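Local coordinates for Low molecular weight heat shock protein (Xanthomonas axonopodis pv. citri, PDB 3GLA) that probably acts as a molecular chaperone of the small heat-shock protein (alpha-crystallin) family, holding unfolding proteins in solution during stress, at residues 15-20 / 91-96; 7-12 / 70-75. All blocks are in the same frame, centred on the assembly; numbering follows the deposited sequence.

Contact 1. Residues 15-20 / 91-96; sequences HFVLYA and EIRIPK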
loop_
_atom_site.group_PDB
_atom_site.type_symbol
_atom_site.label_atom_id
_atom_site.label_comp_id
_atom_site.label_asym_id
_atom_site.label_seq_id
_atom_site.Cartn_x
_atom_site.Cartn_y
_atom_site.Cartn_z
ATOM N N HIS B 15 7.571 11.356 -19.958
ATOM C CA HIS B 15 7.102 10.048 -19.482
ATOM C C HIS B 15 5.762 10.277 -18.805
ATOM O O HIS B 15 5.422 11.414 -18.378
ATOM C CB HIS B 15 7.934 9.506 -18.340
ATOM C CG HIS B 15 9.322 9.182 -18.683
ATOM N ND1 HIS B 15 9.730 7.910 -19.069
ATOM C CD2 HIS B 15 10.434 9.953 -18.638
ATOM C CE1 HIS B 15 11.030 7.934 -19.294
ATOM N NE2 HIS B 15 11.484 9.158 -19.043
ATOM N N PHE B 16 4.982 9.222 -18.835
ATOM C CA PHE B 16 3.885 9.168 -17.826
ATOM C C PHE B 16 4.427 8.312 -16.657
ATOM O O PHE B 16 5.312 7.452 -16.854
ATOM C CB PHE B 16 2.800 8.466 -18.421
ATOM C CG PHE B 16 2.161 9.256 -19.500
ATOM C CD1 PHE B 16 2.626 9.140 -20.811
ATOM C CD2 PHE B 16 1.151 10.181 -19.192
ATOM C CE1 PHE B 16 2.051 9.881 -21.846
ATOM C CE2 PHE B 16 0.514 10.951 -20.220
ATOM C CZ PHE B 16 0.990 10.810 -21.573
ATOM N N VAL B 17 3.887 8.542 -15.457
ATOM C CA VAL B 17 4.344 7.719 -14.374
ATOM C C VAL B 17 3.033 7.290 -13.668
ATOM O O VAL B 17 2.144 8.131 -13.423
ATOM C CB VAL B 17 5.161 8.427 -13.367
ATOM C CG1 VAL B 17 5.621 7.486 -12.257
ATOM C CG2 VAL B 17 6.466 9.163 -14.005
ATOM N N LEU B 18 2.912 5.988 -13.418
ATOM C CA LEU B 18 1.774 5.541 -12.646
ATOM C C LEU B 18 2.302 5.023 -11.356
ATOM O O LEU B 18 3.311 4.303 -11.320
ATOM C CB LEU B 18 1.069 4.481 -13.389
ATOM C CG LEU B 18 -0.195 3.935 -12.735
ATOM C CD1 LEU B 18 -1.233 3.452 -13.897
ATOM C CD2 LEU B 18 0.205 2.773 -11.693
ATOM N N TYR B 19 1.656 5.425 -10.262
ATOM C CA TYR B 19 2.132 4.958 -8.956
ATOM C C TYR B 19 0.962 4.188 -8.393
ATOM O O TYR B 19 -0.164 4.675 -8.403
ATOM C CB TYR B 19 2.352 6.139 -8.021
ATOM C CG TYR B 19 3.332 7.147 -8.530
ATOM C CD1 TYR B 19 4.668 7.027 -8.252
ATOM C CD2 TYR B 19 2.870 8.226 -9.279
ATOM C CE1 TYR B 19 5.593 8.009 -8.731
ATOM C CE2 TYR B 19 3.726 9.169 -9.715
ATOM C CZ TYR B 19 5.064 9.045 -9.413
ATOM O OH TYR B 19 5.895 10.023 -9.976
ATOM N N ALA B 20 1.191 2.912 -8.033
ATOM C CA ALA B 20 0.078 2.130 -7.581
ATOM C C ALA B 20 0.370 1.660 -6.178
ATOM O O ALA B 20 1.440 1.137 -5.877
ATOM C CB ALA B 20 -0.078 0.928 -8.505
ATOM N N GLU B 91 5.900 1.693 -9.231
ATOM C CA GLU B 91 5.941 2.920 -10.039
ATOM C C GLU B 91 6.206 2.464 -11.418
ATOM O O GLU B 91 7.195 1.705 -11.680
ATOM C CB GLU B 91 7.047 3.746 -9.496
ATOM C CG GLU B 91 7.251 5.016 -10.445
ATOM C CD GLU B 91 8.297 5.948 -9.876
ATOM O OE1 GLU B 91 8.926 6.631 -10.708
ATOM O OE2 GLU B 91 8.508 5.950 -8.682
ATOM N N ILE B 92 5.305 2.806 -12.308
ATOM C CA ILE B 92 5.420 2.348 -13.689
ATOM C C ILE B 92 5.750 3.572 -14.482
ATOM O O ILE B 92 5.049 4.597 -14.373
ATOM C CB ILE B 92 4.119 1.873 -14.143
ATOM C CG1 ILE B 92 3.757 0.596 -13.294
ATOM C CG2 ILE B 92 4.234 1.404 -15.603
ATOM C CD1 ILE B 92 2.372 0.092 -13.585
ATOM N N ARG B 93 6.805 3.474 -15.340
ATOM C CA ARG B 93 7.145 4.664 -16.124
ATOM C C ARG B 93 6.913 4.310 -17.537
ATOM O O ARG B 93 7.271 3.239 -18.024
ATOM C CB ARG B 93 8.600 5.066 -15.928
ATOM C CG ARG B 93 8.873 5.464 -14.509
ATOM C CD ARG B 93 10.194 6.196 -14.369
ATOM N NE ARG B 93 9.955 7.204 -13.368
ATOM C CZ ARG B 93 9.986 8.503 -13.611
ATOM N NH1 ARG B 93 9.718 9.354 -12.622
ATOM N NH2 ARG B 93 10.296 8.960 -14.827
ATOM N N ILE B 94 6.250 5.206 -18.266
ATOM C CA ILE B 94 5.839 4.915 -19.602
ATOM C C ILE B 94 6.372 6.095 -20.422
ATOM O O ILE B 94 5.950 7.202 -20.299
ATOM C CB ILE B 94 4.394 4.895 -19.771
ATOM C CG1 ILE B 94 3.718 3.834 -18.822
ATOM C CG2 ILE B 94 3.979 4.479 -21.204
ATOM C CD1 ILE B 94 3.175 4.630 -17.553
ATOM N N PRO B 95 7.358 5.816 -21.272
ATOM C CA PRO B 95 7.926 6.970 -21.979
ATOM C C PRO B 95 7.009 7.435 -23.016
ATOM O O PRO B 95 6.119 6.721 -23.483
ATOM C CB PRO B 95 9.184 6.346 -22.656
ATOM C CG PRO B 95 8.924 4.902 -22.740
ATOM C CD PRO B 95 8.007 4.515 -21.555
ATOM N N LYS B 96 7.199 8.714 -23.431
ATOM C CA LYS B 96 6.413 9.194 -24.534
ATOM C C LYS B 96 7.160 8.956 -25.855
ATOM O O LYS B 96 8.361 8.879 -25.823
ATOM C CB LYS B 96 6.198 10.693 -24.407
ATOM C CG LYS B 96 5.256 11.002 -23.258
ATOM C CD LYS B 96 5.296 12.518 -23.102
ATOM C CE LYS B 96 4.224 12.915 -22.111
ATOM N NZ LYS B 96 4.131 14.401 -22.031
#
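Phe16 and Leu18 pair through their backbones with Ile94 and Ile92 in two antiparallel hydrogen-bonded pairs, the strand axes 162° apart. Each pair is closed by two N-H···O=C bonds; the straightest runs from Ile92 N to Leu18 O (2.7 Å, 170° at the hydrogen). At the non-hydrogen-bonded pair Val17–Arg93, CA of Val17 approaches Ile92 O at 3.2 Å, a CA-H···O contact.

These are two central strands of one sheet of the alpha-crystallin domain, an immunoglobulin-like beta-sandwich. The face carrying Phe16, Leu18, Ile92 and Ile94 is buried: Leu18 and Ile92 lie side by side, CD2 of Leu18 3.9 Å from CD1 of Ile92, and Leu39 of the facing sheet touches both Leu18 and Ile94.

The other face, with Val17, Tyr19, Glu91 and Arg93, mixes charge with apolar cover. Arg93 NE donates to Glu91 OE1 at 2.9 Å, nearly in the guanidinium plane, a salt bridge along one strand. Over the guanidinium centre sits Val17 CG2, 3.5 Å above the plane; Val17 CG1, anti to the backbone N (chi1 -179°), meets Glu91 CG at 3.5 Å. The Tyr19 ring is steeply turned against the Glu91 carboxylate, CE1 of Tyr19 3.6 Å from OE2 of Glu91.

Beyond the strands, the extended Lys96 chain crosses Phe16 at about a right angle: CE of Lys96 lies 3.7 Å from CE1 of Phe16; NZ has Glu11 as partner.

Contact 2. Residues 7-12 / 70-75; sequences VDIKEE and FALPDS
Val7 and Ile9 face Phe70 across a gap between backbones that run almost the same way: the directions from CA 7 to CA 11 and from CA 70 to CA 73 differ by only 6°. The nearest CA atoms, those of Ile9 and Phe70, are 9.1 Å apart. At that spacing side chains, not backbone bonds, make the contact, as expected for strands in the two facing sheets of a beta-sandwich. Within this chain, 7-11 is an edge strand of one sheet and 70-71 close an edge strand of the other.

The Phe70 ring is the centre of the packing. Val7 meets it tip to tip, its CG2 3.7 Å from Phe70 CZ, while CG1 lies over one ring face. The Ile9 side chain approaches obliquely near the CG-CD2 side of the ring, CD1 of Ile9 3.6 Å from CD2 of Phe70. The chain of Ile9 is extended at chi2 (178°), which carries CD1 out to the ring, whereas the other branch, CG2 of Ile9, comes within 4.3 Å of Leu72 CD2. Farther along, Glu11 OE1 passes 4.4 Å from Pro73 CG, and a water joins the two segments, donating to Glu11 OE2 at 2.9 Å and hydrogen-bonded to Ser75 OG at 2.6 Å. OE2 also has Lys96 as partner.

On the second subunit, Arg58 packs on both Ile9 and Phe70, and a strand pairs antiparallel with residues 8-10, continuing the sheet across the dimer interface. The contact thus passes from apolar packing between the two segments at Val7, Ile9 and Phe70 to a polar end bridged by a water, where the lysine and the water share Glu11 OE2 and would probably stabilise its negative charge.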
loop_
_atom_site.group_PDB
_atom_site.type_symbol
_atom_site.label_atom_id
_atom_site.label_comp_id
_atom_site.label_asym_id
_atom_site.label_seq_id
_atom_site.Cartn_x
_atom_site.Cartn_y
_atom_site.Cartn_z
ATOM N N VAL B 7 -4.236 4.413 -7.495
ATOM C CA VAL B 7 -3.137 4.741 -8.423
ATOM C C VAL B 7 -3.142 6.253 -8.613
ATOM O O VAL B 7 -4.222 6.926 -8.592
ATOM C CB VAL B 7 -3.522 4.123 -9.726
ATOM C CG1 VAL B 7 -2.762 4.677 -10.838
ATOM C CG2 VAL B 7 -3.340 2.580 -9.578
ATOM N N ASP B 8 -1.990 6.776 -8.679
ATOM C CA ASP B 8 -1.900 8.163 -9.203
ATOM C C ASP B 8 -1.219 8.083 -10.534
ATOM O O ASP B 8 -0.343 7.202 -10.766
ATOM C CB ASP B 8 -0.978 8.984 -8.320
ATOM C CG ASP B 8 -1.498 9.149 -6.920
ATOM O OD1 ASP B 8 -2.662 8.936 -6.684
ATOM O OD2 ASP B 8 -0.614 9.462 -6.063
ATOM N N ILE B 9 -1.556 9.031 -11.403
ATOM C CA ILE B 9 -0.882 8.993 -12.716
ATOM C C ILE B 9 -0.517 10.409 -13.047
ATOM O O ILE B 9 -1.336 11.330 -12.866
ATOM C CB ILE B 9 -1.844 8.542 -13.768
ATOM C CG1 ILE B 9 -2.299 7.131 -13.462
ATOM C CG2 ILE B 9 -1.149 8.631 -15.232
ATOM C CD1 ILE B 9 -3.362 6.524 -14.465
ATOM N N LYS B 10 0.715 10.559 -13.488
ATOM C CA LYS B 10 1.337 11.847 -13.718
ATOM C C LYS B 10 1.855 11.839 -15.121
ATOM O O LYS B 10 2.428 10.887 -15.626
ATOM C CB LYS B 10 2.495 12.036 -12.752
ATOM C CG LYS B 10 3.140 13.324 -12.874
ATOM C CD LYS B 10 4.412 13.281 -12.050
ATOM C CE LYS B 10 4.911 14.773 -11.967
ATOM N NZ LYS B 10 6.215 14.676 -11.296
ATOM N N GLU B 11 1.704 12.992 -15.760
ATOM C CA GLU B 11 2.315 13.131 -17.071
ATOM C C GLU B 11 3.478 14.091 -16.956
ATOM O O GLU B 11 3.368 15.273 -16.489
ATOM C CB GLU B 11 1.270 13.668 -18.037
ATOM C CG GLU B 11 2.007 13.931 -19.409
ATOM C CD GLU B 11 1.055 14.372 -20.480
ATOM O OE1 GLU B 11 -0.192 14.277 -20.350
ATOM O OE2 GLU B 11 1.625 14.644 -21.597
ATOM N N GLU B 12 4.659 13.568 -17.125
ATOM C CA GLU B 12 5.904 14.370 -17.103
ATOM C C GLU B 12 6.205 14.721 -18.558
ATOM O O GLU B 12 5.451 14.339 -19.470
ATOM C CB GLU B 12 7.028 13.628 -16.502
ATOM C CG GLU B 12 6.793 13.432 -14.995
ATOM C CD GLU B 12 7.857 12.646 -14.272
ATOM O OE1 GLU B 12 7.891 12.764 -12.998
ATOM O OE2 GLU B 12 8.646 11.921 -14.968
ATOM N N PHE B 70 -5.801 1.588 -17.478
ATOM C CA PHE B 70 -5.724 3.012 -17.581
ATOM C C PHE B 70 -5.401 3.360 -19.042
ATOM O O PHE B 70 -4.269 3.212 -19.475
ATOM C CB PHE B 70 -4.708 3.639 -16.713
ATOM C CG PHE B 70 -4.911 3.252 -15.251
ATOM C CD1 PHE B 70 -4.344 2.072 -14.764
ATOM C CD2 PHE B 70 -5.868 3.901 -14.503
ATOM C CE1 PHE B 70 -4.555 1.663 -13.452
ATOM C CE2 PHE B 70 -6.128 3.476 -13.159
ATOM C CZ PHE B 70 -5.443 2.355 -12.656
ATOM N N ALA B 71 -6.380 3.841 -19.771
ATOM C CA ALA B 71 -6.049 4.350 -21.110
ATOM C C ALA B 71 -5.138 5.563 -20.913
ATOM O O ALA B 71 -5.366 6.440 -20.104
ATOM C CB ALA B 71 -7.404 4.840 -21.740
ATOM N N LEU B 72 -4.034 5.672 -21.683
ATOM C CA LEU B 72 -3.151 6.763 -21.556
ATOM C C LEU B 72 -3.150 7.492 -22.953
ATOM O O LEU B 72 -3.670 6.915 -23.920
ATOM C CB LEU B 72 -1.749 6.208 -21.387
ATOM C CG LEU B 72 -1.555 5.513 -19.997
ATOM C CD1 LEU B 72 -0.135 4.966 -20.049
ATOM C CD2 LEU B 72 -1.639 6.566 -18.940
ATOM N N PRO B 73 -2.664 8.687 -22.933
ATOM C CA PRO B 73 -2.645 9.464 -24.221
ATOM C C PRO B 73 -1.833 8.718 -25.224
ATOM O O PRO B 73 -0.906 7.933 -24.899
ATOM C CB PRO B 73 -1.890 10.724 -23.846
ATOM C CG PRO B 73 -2.284 10.974 -22.404
ATOM C CD PRO B 73 -2.135 9.529 -21.872
ATOM N N ASP B 74 -2.165 8.988 -26.496
ATOM C CA ASP B 74 -1.485 8.362 -27.589
ATOM C C ASP B 74 -0.033 8.570 -27.573
ATOM O O ASP B 74 0.723 7.756 -28.175
ATOM C CB ASP B 74 -2.049 8.935 -28.893
ATOM C CG ASP B 74 -3.297 8.209 -29.305
ATOM O OD1 ASP B 74 -3.866 8.559 -30.373
ATOM O OD2 ASP B 74 -3.717 7.250 -28.600
ATOM N N SER B 75 0.428 9.583 -26.898
ATOM C CA SER B 75 1.835 9.800 -26.793
ATOM C C SER B 75 2.588 8.712 -25.989
ATOM O O SER B 75 3.789 8.568 -26.046
ATOM C CB SER B 75 2.169 11.100 -26.146
ATOM O OG SER B 75 1.698 11.194 -24.745
HETATM O O HOH W 1 0.923 13.577 -24.238
#

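Contacts 1 and 2 have centres 7 Å apart and share a sheet, since strands 7-11 and 15-21 are neighbours in it; Tyr19 N lies 2.7 Å from Asp8 O, a probable hydrogen bond between them. Contact 1 joins strands within that sheet, whereas contact 2 spans to the facing one. They meet again at one end, where Lys96 NZ of contact 1 forms a salt bridge with Glu11 OE2 of contact 2 at 2.6 Å and Phe16 CE1 packs 3.2 Å from Ser75 OG. Both also touch the second subunit: its Arg61 packs on Tyr19 and forms a salt bridge with Asp8, linking the two contacts at the dimer interface.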